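Local coordinates for ESX-5 secretion-associated protein EspG5 (Mycobacterium marinum, PDB 6VJ5) that acts as a specific cytoplasmic chaperone for cognate PE/PPE proteins of the ESX-5 system, keeping their dimers from aggregating before secretion, at residues V29-R34 / Y226-R231; L83-L88 / V118-R123; A168-N173 / A206-A211; G249-L254 / C271-Q276. All coordinates share one frame; numbering follows the deposited sequence.

Interaction 1: residues V29-R34 / Y226-R231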
loop_
_atom_site.group_PDB
_atom_site.type_symbol
_atom_site.label_atom_id
_atom_site.label_comp_id
_atom_site.label_asym_id
_atom_site.label_seq_id
_atom_site.Cartn_x
_atom_site.Cartn_y
_atom_site.Cartn_z
ATOM N N VAL C 29 1.132 -6.140 12.945
ATOM C CA VAL C 29 0.967 -6.419 14.366
ATOM C C VAL C 29 -0.495 -6.145 14.686
ATOM O O VAL C 29 -1.325 -6.020 13.778
ATOM C CB VAL C 29 1.913 -5.574 15.231
ATOM C CG1 VAL C 29 3.348 -6.022 15.003
ATOM C CG2 VAL C 29 1.746 -4.102 14.919
ATOM N N ALA C 30 -0.822 -6.032 15.966
ATOM C CA ALA C 30 -2.186 -5.722 16.358
ATOM C C ALA C 30 -2.660 -4.462 15.633
ATOM O O ALA C 30 -1.926 -3.462 15.599
ATOM C CB ALA C 30 -2.277 -5.522 17.870
ATOM N N PRO C 31 -3.854 -4.470 15.041
ATOM C CA PRO C 31 -4.357 -3.241 14.404
ATOM C C PRO C 31 -4.502 -2.080 15.372
ATOM O O PRO C 31 -4.448 -0.922 14.942
ATOM C CB PRO C 31 -5.716 -3.667 13.827
ATOM C CG PRO C 31 -6.122 -4.873 14.635
ATOM C CD PRO C 31 -4.843 -5.567 15.022
ATOM N N GLU C 32 -4.677 -2.349 16.670
ATOM C CA GLU C 32 -4.910 -1.265 17.621
ATOM C C GLU C 32 -3.699 -0.349 17.757
ATOM O O GLU C 32 -3.852 0.824 18.114
ATOM C CB GLU C 32 -5.285 -1.832 18.989
ATOM C CG GLU C 32 -6.654 -2.485 19.041
ATOM C CD GLU C 32 -6.640 -3.912 18.556
ATOM O OE1 GLU C 32 -5.567 -4.375 18.128
ATOM O OE2 GLU C 32 -7.700 -4.571 18.607
ATOM N N LEU C 33 -2.497 -0.858 17.497
ATOM C CA LEU C 33 -1.317 -0.002 17.471
ATOM C C LEU C 33 -1.284 0.897 16.247
ATOM O O LEU C 33 -0.486 1.842 16.212
ATOM C CB LEU C 33 -0.059 -0.860 17.516
ATOM C CG LEU C 33 0.124 -1.650 18.811
ATOM C CD1 LEU C 33 1.050 -2.821 18.588
ATOM C CD2 LEU C 33 0.664 -0.723 19.888
ATOM N N ARG C 34 -2.117 0.606 15.247
ATOM C CA ARG C 34 -2.307 1.468 14.086
ATOM C C ARG C 34 -0.970 1.902 13.490
ATOM O O ARG C 34 -0.704 3.089 13.283
ATOM C CB ARG C 34 -3.167 2.673 14.462
ATOM C CG ARG C 34 -3.753 3.418 13.285
ATOM C CD ARG C 34 -4.782 4.435 13.745
ATOM N NE ARG C 34 -6.103 3.852 13.975
ATOM C CZ ARG C 34 -7.190 4.567 14.248
ATOM N NH1 ARG C 34 -7.101 5.885 14.327
ATOM N NH2 ARG C 34 -8.358 3.971 14.446
ATOM N N TYR C 226 -10.763 -6.315 25.577
ATOM C CA TYR C 226 -11.190 -7.491 24.832
ATOM C C TYR C 226 -9.953 -8.268 24.404
ATOM O O TYR C 226 -8.816 -7.821 24.591
ATOM C CB TYR C 226 -12.048 -7.100 23.627
ATOM C CG TYR C 226 -11.362 -6.136 22.687
ATOM C CD1 TYR C 226 -11.309 -4.778 22.974
ATOM C CD2 TYR C 226 -10.771 -6.584 21.513
ATOM C CE1 TYR C 226 -10.683 -3.894 22.125
ATOM C CE2 TYR C 226 -10.142 -5.705 20.652
ATOM C CZ TYR C 226 -10.103 -4.361 20.963
ATOM O OH TYR C 226 -9.478 -3.478 20.115
ATOM N N ALA C 227 -10.182 -9.449 23.834
ATOM C CA ALA C 227 -9.090 -10.356 23.514
ATOM C C ALA C 227 -9.311 -11.011 22.157
ATOM O O ALA C 227 -10.423 -11.039 21.624
ATOM C CB ALA C 227 -8.932 -11.441 24.590
ATOM N N ARG C 228 -8.223 -11.561 21.619
ATOM C CA ARG C 228 -8.210 -12.208 20.313
ATOM C C ARG C 228 -7.335 -13.450 20.399
ATOM O O ARG C 228 -6.250 -13.413 20.989
ATOM C CB ARG C 228 -7.694 -11.241 19.240
ATOM C CG ARG C 228 -8.392 -11.360 17.894
ATOM C CD ARG C 228 -8.247 -10.075 17.050
ATOM N NE ARG C 228 -7.068 -9.293 17.416
ATOM C CZ ARG C 228 -7.092 -8.002 17.735
ATOM N NH1 ARG C 228 -5.972 -7.386 18.063
ATOM N NH2 ARG C 228 -8.229 -7.319 17.705
ATOM N N GLN C 229 -7.819 -14.553 19.829
ATOM C CA GLN C 229 -7.121 -15.831 19.845
ATOM C C GLN C 229 -6.849 -16.295 18.420
ATOM O O GLN C 229 -7.606 -15.986 17.494
ATOM C CB GLN C 229 -7.940 -16.892 20.587
ATOM C CG GLN C 229 -7.133 -17.761 21.528
ATOM C CD GLN C 229 -7.995 -18.761 22.277
ATOM O OE1 GLN C 229 -9.160 -18.972 21.939
ATOM N NE2 GLN C 229 -7.426 -19.381 23.302
ATOM N N TYR C 230 -5.761 -17.052 18.251
ATOM C CA TYR C 230 -5.307 -17.481 16.933
ATOM C C TYR C 230 -5.014 -18.976 16.909
ATOM O O TYR C 230 -4.240 -19.476 17.732
ATOM C CB TYR C 230 -4.041 -16.714 16.511
ATOM C CG TYR C 230 -4.206 -15.213 16.445
ATOM C CD1 TYR C 230 -4.787 -14.613 15.338
ATOM C CD2 TYR C 230 -3.773 -14.397 17.483
ATOM C CE1 TYR C 230 -4.945 -13.244 15.267
ATOM C CE2 TYR C 230 -3.924 -13.023 17.420
ATOM C CZ TYR C 230 -4.511 -12.453 16.309
ATOM O OH TYR C 230 -4.671 -11.089 16.229
ATOM N N ARG C 231 -5.619 -19.678 15.948
ATOM C CA ARG C 231 -5.328 -21.079 15.665
ATOM C C ARG C 231 -5.010 -21.217 14.182
ATOM O O ARG C 231 -5.591 -20.521 13.344
ATOM C CB ARG C 231 -6.504 -21.992 16.044
ATOM C CG ARG C 231 -6.277 -23.467 15.736
ATOM C CD ARG C 231 -7.559 -24.277 15.932
ATOM N NE ARG C 231 -7.773 -24.649 17.330
ATOM C CZ ARG C 231 -8.879 -25.224 17.795
ATOM N NH1 ARG C 231 -9.888 -25.492 16.976
ATOM N NH2 ARG C 231 -8.974 -25.527 19.082
#
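E32 and R228 meet tip to tip in a salt bridge that joins a short 3-10 turn to strand 221-231. The guanidinium presents its two terminal nitrogens end-on, one to each carboxylate oxygen. NH1 of R228 lies 3.0 Å from OE1 of E32, and NH2 of R228 lies 2.9 Å from OE2 of E32. Both oxygens use their syn lone pairs, and the two flat groups are nearly coplanar, 23° apart. The E32 chain bends at chi2 (83°), which carries CD round toward the arginine.

A second polar bond shares the same carboxylate. The hydroxyl OH of Y226 donates to the anti lone pair of OE2 of E32, over 2.6 Å, so OE2 is gripped by two donors while the tyrosine ring is turned 46° from the carboxylate plane.

The setting is the large antiparallel sheet of the EspG fold. Residues 29-34 come from the loop that follows helix 14-23, whereas 226-231 form the end of their strand. Within that strand, NE of R228 donates to OH of Y230, which in turn is hydrogen-bonded to E84 on the adjacent strand.

Van der Waals contact with the guanidinium is slighter. CD of P31 approaches NH1 of R228 at 3.7 Å, obliquely to the guanidinium, whereas CB of A30 stands at its edge. All five touching residues are buried, and a chain of another protein packs against P31, E32, Y226 and R228.

Interaction 2: residues L83-L88 / V118-R123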
loop_
_atom_site.group_PDB
_atom_site.type_symbol
_atom_site.label_atom_id
_atom_site.label_comp_id
_atom_site.label_asym_id
_atom_site.label_seq_id
_atom_site.Cartn_x
_atom_site.Cartn_y
_atom_site.Cartn_z
ATOM N N LEU C 83 -2.315 -15.402 21.677
ATOM C CA LEU C 83 -3.336 -14.674 22.407
ATOM C C LEU C 83 -2.986 -13.197 22.407
ATOM O O LEU C 83 -1.821 -12.827 22.580
ATOM C CB LEU C 83 -3.441 -15.180 23.847
ATOM C CG LEU C 83 -4.477 -14.511 24.745
ATOM C CD1 LEU C 83 -5.883 -14.804 24.257
ATOM C CD2 LEU C 83 -4.288 -14.978 26.181
ATOM N N GLU C 84 -3.998 -12.363 22.186
ATOM C CA GLU C 84 -3.867 -10.918 22.289
ATOM C C GLU C 84 -4.973 -10.393 23.189
ATOM O O GLU C 84 -6.150 -10.695 22.972
ATOM C CB GLU C 84 -3.939 -10.238 20.919
ATOM C CG GLU C 84 -2.584 -9.830 20.358
ATOM C CD GLU C 84 -2.634 -9.522 18.876
ATOM O OE1 GLU C 84 -3.605 -9.938 18.209
ATOM O OE2 GLU C 84 -1.700 -8.864 18.374
ATOM N N VAL C 85 -4.585 -9.648 24.218
ATOM C CA VAL C 85 -5.511 -8.941 25.094
ATOM C C VAL C 85 -5.316 -7.455 24.846
ATOM O O VAL C 85 -4.185 -6.958 24.894
ATOM C CB VAL C 85 -5.274 -9.290 26.573
ATOM C CG1 VAL C 85 -6.165 -8.451 27.470
ATOM C CG2 VAL C 85 -5.529 -10.771 26.818
ATOM N N VAL C 86 -6.406 -6.752 24.562
ATOM C CA VAL C 86 -6.352 -5.345 24.194
ATOM C C VAL C 86 -7.116 -4.532 25.226
ATOM O O VAL C 86 -8.151 -4.974 25.736
ATOM C CB VAL C 86 -6.929 -5.106 22.784
ATOM C CG1 VAL C 86 -7.154 -3.617 22.553
ATOM C CG2 VAL C 86 -6.003 -5.688 21.730
ATOM N N ALA C 87 -6.608 -3.334 25.515
ATOM C CA ALA C 87 -7.277 -2.369 26.380
ATOM C C ALA C 87 -7.130 -0.991 25.755
ATOM O O ALA C 87 -6.009 -0.552 25.479
ATOM C CB ALA C 87 -6.683 -2.385 27.791
ATOM N N LEU C 88 -8.251 -0.317 25.522
ATOM C CA LEU C 88 -8.261 1.052 25.020
ATOM C C LEU C 88 -8.735 1.960 26.145
ATOM O O LEU C 88 -9.833 1.765 26.676
ATOM C CB LEU C 88 -9.176 1.188 23.805
ATOM C CG LEU C 88 -9.029 0.106 22.733
ATOM C CD1 LEU C 88 -10.127 0.247 21.688
ATOM C CD2 LEU C 88 -7.647 0.160 22.103
ATOM N N VAL C 118 -3.178 -0.097 24.691
ATOM C CA VAL C 118 -2.359 -1.117 25.337
ATOM C C VAL C 118 -2.687 -2.473 24.722
ATOM O O VAL C 118 -3.835 -2.932 24.792
ATOM C CB VAL C 118 -2.589 -1.155 26.857
ATOM C CG1 VAL C 118 -1.865 -2.345 27.468
ATOM C CG2 VAL C 118 -2.155 0.140 27.509
ATOM N N VAL C 119 -1.676 -3.132 24.163
ATOM C CA VAL C 119 -1.802 -4.489 23.646
ATOM C C VAL C 119 -0.884 -5.400 24.449
ATOM O O VAL C 119 0.302 -5.099 24.628
ATOM C CB VAL C 119 -1.470 -4.559 22.144
ATOM C CG1 VAL C 119 -1.593 -5.983 21.636
ATOM C CG2 VAL C 119 -2.388 -3.637 21.364
ATOM N N LEU C 120 -1.438 -6.512 24.928
ATOM C CA LEU C 120 -0.702 -7.536 25.661
ATOM C C LEU C 120 -0.704 -8.789 24.793
ATOM O O LEU C 120 -1.760 -9.390 24.566
ATOM C CB LEU C 120 -1.339 -7.812 27.018
ATOM C CG LEU C 120 -1.457 -6.650 27.997
ATOM C CD1 LEU C 120 -2.535 -6.967 29.029
ATOM C CD2 LEU C 120 -0.136 -6.383 28.684
ATOM N N ALA C 121 0.468 -9.189 24.316
ATOM C CA ALA C 121 0.594 -10.325 23.417
ATOM C C ALA C 121 1.295 -11.480 24.118
ATOM O O ALA C 121 2.142 -11.277 24.991
ATOM C CB ALA C 121 1.367 -9.938 22.152
ATOM N N ARG C 122 0.932 -12.698 23.733
ATOM C CA ARG C 122 1.543 -13.893 24.295
ATOM C C ARG C 122 1.896 -14.865 23.180
ATOM O O ARG C 122 1.113 -15.075 22.249
ATOM C CB ARG C 122 0.612 -14.586 25.298
ATOM C CG ARG C 122 1.295 -15.622 26.183
ATOM C CD ARG C 122 0.299 -16.680 26.639
ATOM N NE ARG C 122 0.143 -17.724 25.631
ATOM C CZ ARG C 122 -0.982 -18.397 25.407
ATOM N NH1 ARG C 122 -2.074 -18.132 26.111
ATOM N NH2 ARG C 122 -1.017 -19.331 24.466
ATOM N N ARG C 123 3.090 -15.443 23.277
ATOM C CA ARG C 123 3.514 -16.555 22.438
ATOM C C ARG C 123 4.147 -17.585 23.355
ATOM O O ARG C 123 5.178 -17.309 23.981
ATOM C CB ARG C 123 4.503 -16.103 21.364
ATOM C CG ARG C 123 4.659 -17.088 20.213
ATOM C CD ARG C 123 5.729 -16.614 19.239
ATOM N NE ARG C 123 5.483 -17.091 17.880
ATOM C CZ ARG C 123 6.372 -17.034 16.892
ATOM N NH1 ARG C 123 7.579 -16.527 17.106
ATOM N NH2 ARG C 123 6.054 -17.491 15.688
#
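V85 and L120 face each other at the middle of an antiparallel strand pair within the large EspG sheet, the axes of the two short segments approaching to 4.7 Å with 169° between their directions. Theirs is a hydrogen-bonded pair: N of L120 reaches O of V85 at 2.8 Å, and N of V85 returns a bond to O of L120. A87 with V118 repeats the pattern, as does L83 with R122, although there the bond from L83 N to R122 O is weak.

Side chains alternate between the two faces. On the face of L83, V85 and A87, CG1 of V85, anti to the backbone N (chi1 175°), meets CD1 of L120 at 4.2 Å, and A87 sets its methyl beside CB of V118. W127 of strand 126-133 packs on L83, L120 and R122 on this same face.

On the other face, the non-hydrogen-bonded pair V86 and V119 lie side by side and point the same way, CG2 of V86 to CG2 of V119 being 4.2 Å. E84 slants across V119, touching its CG1 through CG, while the carboxylate beyond is held by Y230 of the next strand, whose OH bonds to OE1. A121 presents its methyl to the aliphatic part of E84 and to helix 69-79.

At the far end of the ladder L83 and R122 cross obliquely. The arginine chain bends at chi3 (84°), and its guanidinium carries CB of L83 over one face, with NH1 of R122 3.9 Å from CD2 of L83.

Interaction 3: residues A168-N173 / A206-A211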
loop_
_atom_site.group_PDB
_atom_site.type_symbol
_atom_site.label_atom_id
_atom_site.label_comp_id
_atom_site.label_asym_id
_atom_site.label_seq_id
_atom_site.Cartn_x
_atom_site.Cartn_y
_atom_site.Cartn_z
ATOM N N ALA C 168 -22.189 3.395 43.230
ATOM C CA ALA C 168 -23.141 2.786 44.156
ATOM C C ALA C 168 -24.357 2.343 43.351
ATOM O O ALA C 168 -25.378 3.030 43.266
ATOM C CB ALA C 168 -23.513 3.762 45.265
ATOM N N ILE C 169 -24.232 1.168 42.736
ATOM C CA ILE C 169 -25.293 0.613 41.912
ATOM C C ILE C 169 -25.571 -0.817 42.357
ATOM O O ILE C 169 -24.772 -1.446 43.053
ATOM C CB ILE C 169 -24.950 0.648 40.409
ATOM C CG1 ILE C 169 -23.981 -0.474 40.055
ATOM C CG2 ILE C 169 -24.340 1.987 40.031
ATOM C CD1 ILE C 169 -23.944 -0.775 38.566
ATOM N N ASN C 170 -26.702 -1.343 41.888
ATOM C CA ASN C 170 -27.125 -2.707 42.177
ATOM C C ASN C 170 -26.875 -3.559 40.933
ATOM O O ASN C 170 -27.523 -3.367 39.897
ATOM C CB ASN C 170 -28.596 -2.738 42.586
ATOM C CG ASN C 170 -28.930 -1.699 43.630
ATOM O OD1 ASN C 170 -29.437 -0.626 43.308
ATOM N ND2 ASN C 170 -28.646 -2.010 44.892
ATOM N N ALA C 171 -25.950 -4.510 41.047
ATOM C CA ALA C 171 -25.613 -5.376 39.927
ATOM C C ALA C 171 -26.869 -6.004 39.342
ATOM O O ALA C 171 -27.822 -6.309 40.062
ATOM C CB ALA C 171 -24.637 -6.460 40.384
ATOM N N VAL C 172 -26.875 -6.179 38.023
ATOM C CA VAL C 172 -28.035 -6.739 37.342
ATOM C C VAL C 172 -27.593 -7.229 35.976
ATOM O O VAL C 172 -26.607 -6.745 35.412
ATOM C CB VAL C 172 -29.179 -5.696 37.255
ATOM C CG1 VAL C 172 -28.721 -4.434 36.532
ATOM C CG2 VAL C 172 -30.412 -6.288 36.583
ATOM N N ASN C 173 -28.303 -8.230 35.465
ATOM C CA ASN C 173 -28.136 -8.736 34.111
ATOM C C ASN C 173 -29.372 -8.370 33.305
ATOM O O ASN C 173 -30.498 -8.605 33.756
ATOM C CB ASN C 173 -27.949 -10.252 34.106
ATOM C CG ASN C 173 -26.714 -10.692 34.852
ATOM O OD1 ASN C 173 -25.640 -10.107 34.708
ATOM N ND2 ASN C 173 -26.859 -11.735 35.660
ATOM N N ALA C 206 -33.205 2.322 40.254
ATOM C CA ALA C 206 -33.178 3.773 40.122
ATOM C C ALA C 206 -31.784 4.323 40.384
ATOM O O ALA C 206 -31.390 5.330 39.789
ATOM C CB ALA C 206 -34.187 4.407 41.081
ATOM N N SER C 207 -31.020 3.681 41.269
ATOM C CA SER C 207 -29.661 4.146 41.523
ATOM C C SER C 207 -28.748 3.819 40.349
ATOM O O SER C 207 -27.952 4.661 39.916
ATOM C CB SER C 207 -29.123 3.530 42.813
ATOM O OG SER C 207 -28.109 4.354 43.368
ATOM N N THR C 208 -28.867 2.608 39.803
ATOM C CA THR C 208 -28.058 2.238 38.650
ATOM C C THR C 208 -28.343 3.146 37.459
ATOM O O THR C 208 -27.415 3.592 36.775
ATOM C CB THR C 208 -28.310 0.774 38.294
ATOM O OG1 THR C 208 -28.103 -0.042 39.457
ATOM C CG2 THR C 208 -27.373 0.329 37.187
ATOM N N VAL C 209 -29.618 3.449 37.203
ATOM C CA VAL C 209 -29.958 4.297 36.064
ATOM C C VAL C 209 -29.299 5.666 36.196
ATOM O O VAL C 209 -28.789 6.223 35.217
ATOM C CB VAL C 209 -31.485 4.418 35.923
ATOM C CG1 VAL C 209 -31.832 5.514 34.924
ATOM C CG2 VAL C 209 -32.086 3.097 35.491
ATOM N N ALA C 210 -29.308 6.237 37.402
ATOM C CA ALA C 210 -28.709 7.557 37.581
ATOM C C ALA C 210 -27.206 7.521 37.318
ATOM O O ALA C 210 -26.667 8.406 36.641
ATOM C CB ALA C 210 -28.998 8.081 38.988
ATOM N N ALA C 211 -26.509 6.511 37.847
ATOM C CA ALA C 211 -25.065 6.436 37.636
ATOM C C ALA C 211 -24.741 6.104 36.185
ATOM O O ALA C 211 -23.788 6.646 35.612
ATOM C CB ALA C 211 -24.440 5.402 38.570
HETATM O O HOH W 1 -29.847 -2.566 39.134
#
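I169 packs against T208 and A211 at the start of helix 206-217, and this is the close side of the contact. The isoleucine and threonine side chains cross at about a right angle: CB of I169 comes to 3.4 Å from OG1 of T208, and CD1 of I169 lies 3.9 Å from CG2 of T208. The other branch, CG2 of I169, is anti to the carbonyl carbon and meets CB of A211 at 3.7 Å, one helical turn on from S207.

Polar groups flank this patch. N of N170 donates to OG1 of T208 over 3.1 Å at 156°, and that hydroxyl is also hydrogen-bonded to S205, just ahead of the helix. A water 2.6 Å from O of N170 donates to it and bonds to OG1 of T208 as well.

The outer side is looser and exposed. OD1 of N170 stays 4.2 Å from CB of S207, its own hydrogen bond being with S205. OG of S207 stands 3.0 Å from O of A168.

I169 and T208 both rest on I270 of strand 267-272, and the first turn of helix 206-217 lies beside the approach to strand 172-175, at the end of the large sheet.

Interaction 4: residues G249-L254 / C271-Q276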
loop_
_atom_site.group_PDB
_atom_site.type_symbol
_atom_site.label_atom_id
_atom_site.label_comp_id
_atom_site.label_asym_id
_atom_site.label_seq_id
_atom_site.Cartn_x
_atom_site.Cartn_y
_atom_site.Cartn_z
ATOM N N GLY C 249 -21.295 9.567 39.402
ATOM C CA GLY C 249 -21.707 8.616 40.404
ATOM C C GLY C 249 -20.780 7.447 40.614
ATOM O O GLY C 249 -21.165 6.484 41.277
ATOM N N GLY C 250 -19.574 7.494 40.065
ATOM C CA GLY C 250 -18.595 6.443 40.264
ATOM C C GLY C 250 -18.326 5.661 38.989
ATOM O O GLY C 250 -18.863 5.944 37.916
ATOM N N ARG C 251 -17.473 4.650 39.153
ATOM C CA ARG C 251 -16.991 3.842 38.044
ATOM C C ARG C 251 -17.851 2.598 37.877
ATOM O O ARG C 251 -18.054 1.841 38.832
ATOM C CB ARG C 251 -15.536 3.440 38.277
ATOM C CG ARG C 251 -14.932 2.601 37.162
ATOM C CD ARG C 251 -13.454 2.382 37.412
ATOM N NE ARG C 251 -12.707 3.634 37.336
ATOM C CZ ARG C 251 -11.553 3.853 37.954
ATOM N NH1 ARG C 251 -11.014 2.899 38.707
ATOM N NH2 ARG C 251 -10.940 5.025 37.821
ATOM N N ILE C 252 -18.336 2.386 36.656
ATOM C CA ILE C 252 -19.227 1.280 36.329
ATOM C C ILE C 252 -18.513 0.326 35.383
ATOM O O ILE C 252 -17.662 0.728 34.579
ATOM C CB ILE C 252 -20.538 1.791 35.695
ATOM C CG1 ILE C 252 -21.164 2.873 36.577
ATOM C CG2 ILE C 252 -21.506 0.643 35.468
ATOM C CD1 ILE C 252 -22.452 3.459 36.025
ATOM N N ALA C 253 -18.875 -0.952 35.478
ATOM C CA ALA C 253 -18.325 -2.002 34.632
ATOM C C ALA C 253 -19.455 -2.671 33.868
ATOM O O ALA C 253 -20.463 -3.060 34.464
ATOM C CB ALA C 253 -17.570 -3.044 35.461
ATOM N N LEU C 254 -19.275 -2.818 32.557
ATOM C CA LEU C 254 -20.252 -3.457 31.689
ATOM C C LEU C 254 -19.571 -4.564 30.904
ATOM O O LEU C 254 -18.465 -4.379 30.388
ATOM C CB LEU C 254 -20.874 -2.450 30.719
ATOM C CG LEU C 254 -21.482 -1.200 31.351
ATOM C CD1 LEU C 254 -21.465 -0.048 30.364
ATOM C CD2 LEU C 254 -22.902 -1.492 31.804
ATOM N N CYS C 271 -22.553 -3.685 36.553
ATOM C CA CYS C 271 -21.949 -3.946 37.848
ATOM C C CYS C 271 -21.198 -2.720 38.336
ATOM O O CYS C 271 -20.775 -1.884 37.530
ATOM C CB CYS C 271 -20.975 -5.133 37.766
ATOM S SG CYS C 271 -21.755 -6.715 37.365
ATOM N N PRO C 272 -21.043 -2.573 39.651
ATOM C CA PRO C 272 -20.096 -1.578 40.164
ATOM C C PRO C 272 -18.677 -2.080 39.971
ATOM O O PRO C 272 -18.384 -3.259 40.181
ATOM C CB PRO C 272 -20.464 -1.462 41.647
ATOM C CG PRO C 272 -21.019 -2.813 41.991
ATOM C CD PRO C 272 -21.703 -3.329 40.734
ATOM N N ALA C 273 -17.793 -1.177 39.557
ATOM C CA ALA C 273 -16.435 -1.565 39.198
ATOM C C ALA C 273 -15.582 -1.901 40.415
ATOM O O ALA C 273 -14.527 -1.292 40.625
ATOM C CB ALA C 273 -15.769 -0.448 38.389
ATOM N N THR C 274 -16.014 -2.877 41.211
ATOM C CA THR C 274 -15.199 -3.322 42.329
ATOM C C THR C 274 -13.974 -4.071 41.811
ATOM O O THR C 274 -14.037 -4.728 40.768
ATOM C CB THR C 274 -15.987 -4.242 43.259
ATOM O OG1 THR C 274 -16.348 -5.442 42.559
ATOM C CG2 THR C 274 -17.241 -3.550 43.764
ATOM N N PRO C 275 -12.848 -4.001 42.525
ATOM C CA PRO C 275 -11.676 -4.785 42.096
ATOM C C PRO C 275 -12.011 -6.240 41.821
ATOM O O PRO C 275 -11.445 -6.838 40.897
ATOM C CB PRO C 275 -10.700 -4.631 43.270
ATOM C CG PRO C 275 -11.083 -3.321 43.906
ATOM C CD PRO C 275 -12.588 -3.234 43.759
ATOM N N GLN C 276 -12.935 -6.828 42.586
ATOM C CA GLN C 276 -13.297 -8.220 42.347
ATOM C C GLN C 276 -14.122 -8.370 41.075
ATOM O O GLN C 276 -13.878 -9.286 40.281
ATOM C CB GLN C 276 -14.067 -8.785 43.538
ATOM C CG GLN C 276 -14.376 -10.273 43.412
ATOM C CD GLN C 276 -15.744 -10.644 43.959
ATOM O OE1 GLN C 276 -16.447 -11.475 43.385
ATOM N NE2 GLN C 276 -16.126 -10.031 45.075
#
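I252 and P272 form a non-hydrogen-bonded pair and A253 and C271 a hydrogen-bonded one in a short antiparallel ladder, with N of A253 2.9 Å from O of C271 and N of C271 3.0 Å from O of A253. Just past the strand, N of A273 bonds to O of R251 at 3.1 Å.

The methyl of A273 points at the opposite strand and has the largest share of the contact. Its CB lies 3.4 Å from CG of R251 and 3.8 Å from CD of the same residue, and 4.3 Å from CB of A253. CG of R251 is anti to the backbone N (chi1 -179°), which puts CG against this methyl; beyond the bend at chi3 the guanidinium forms salt bridges with D246 and E159. I252 heads away from the partner strand, yet its CG2, also anti to the backbone N, lies 3.3 Å from O of C271, and the side chain also packs on A211 and A215 of helix 206-217.

A273 is the centre of an inverse gamma turn, and T274 follows as the N-cap of helix 275-286, its OG1 bonded to N of L277. The pairing belongs to the β-hairpin of strands 250-256 and 267-272, whose second strand leads through this turn into helix 275-286.

Overall arrangement
From the N terminus, interaction 1 is begun by the loop after helix 14-23 and closes only at strand 221-231, almost two hundred residues later. Interactions 2 and 3 both nest inside that long loop, one after the other: the first pairs strands 83-91 and 115-123, the second brings helix 206-217 to the approach of strand 172-175. Interaction 4 opens after interaction 1 has closed and completes a local hairpin, so no two contacts cross. All four reach the same antiparallel sheet. Interactions 1 and 2 touch in its middle strands, their centres about 7 Å apart, whereas interactions 3 and 4 touch near one end, their centres about 10 Å apart.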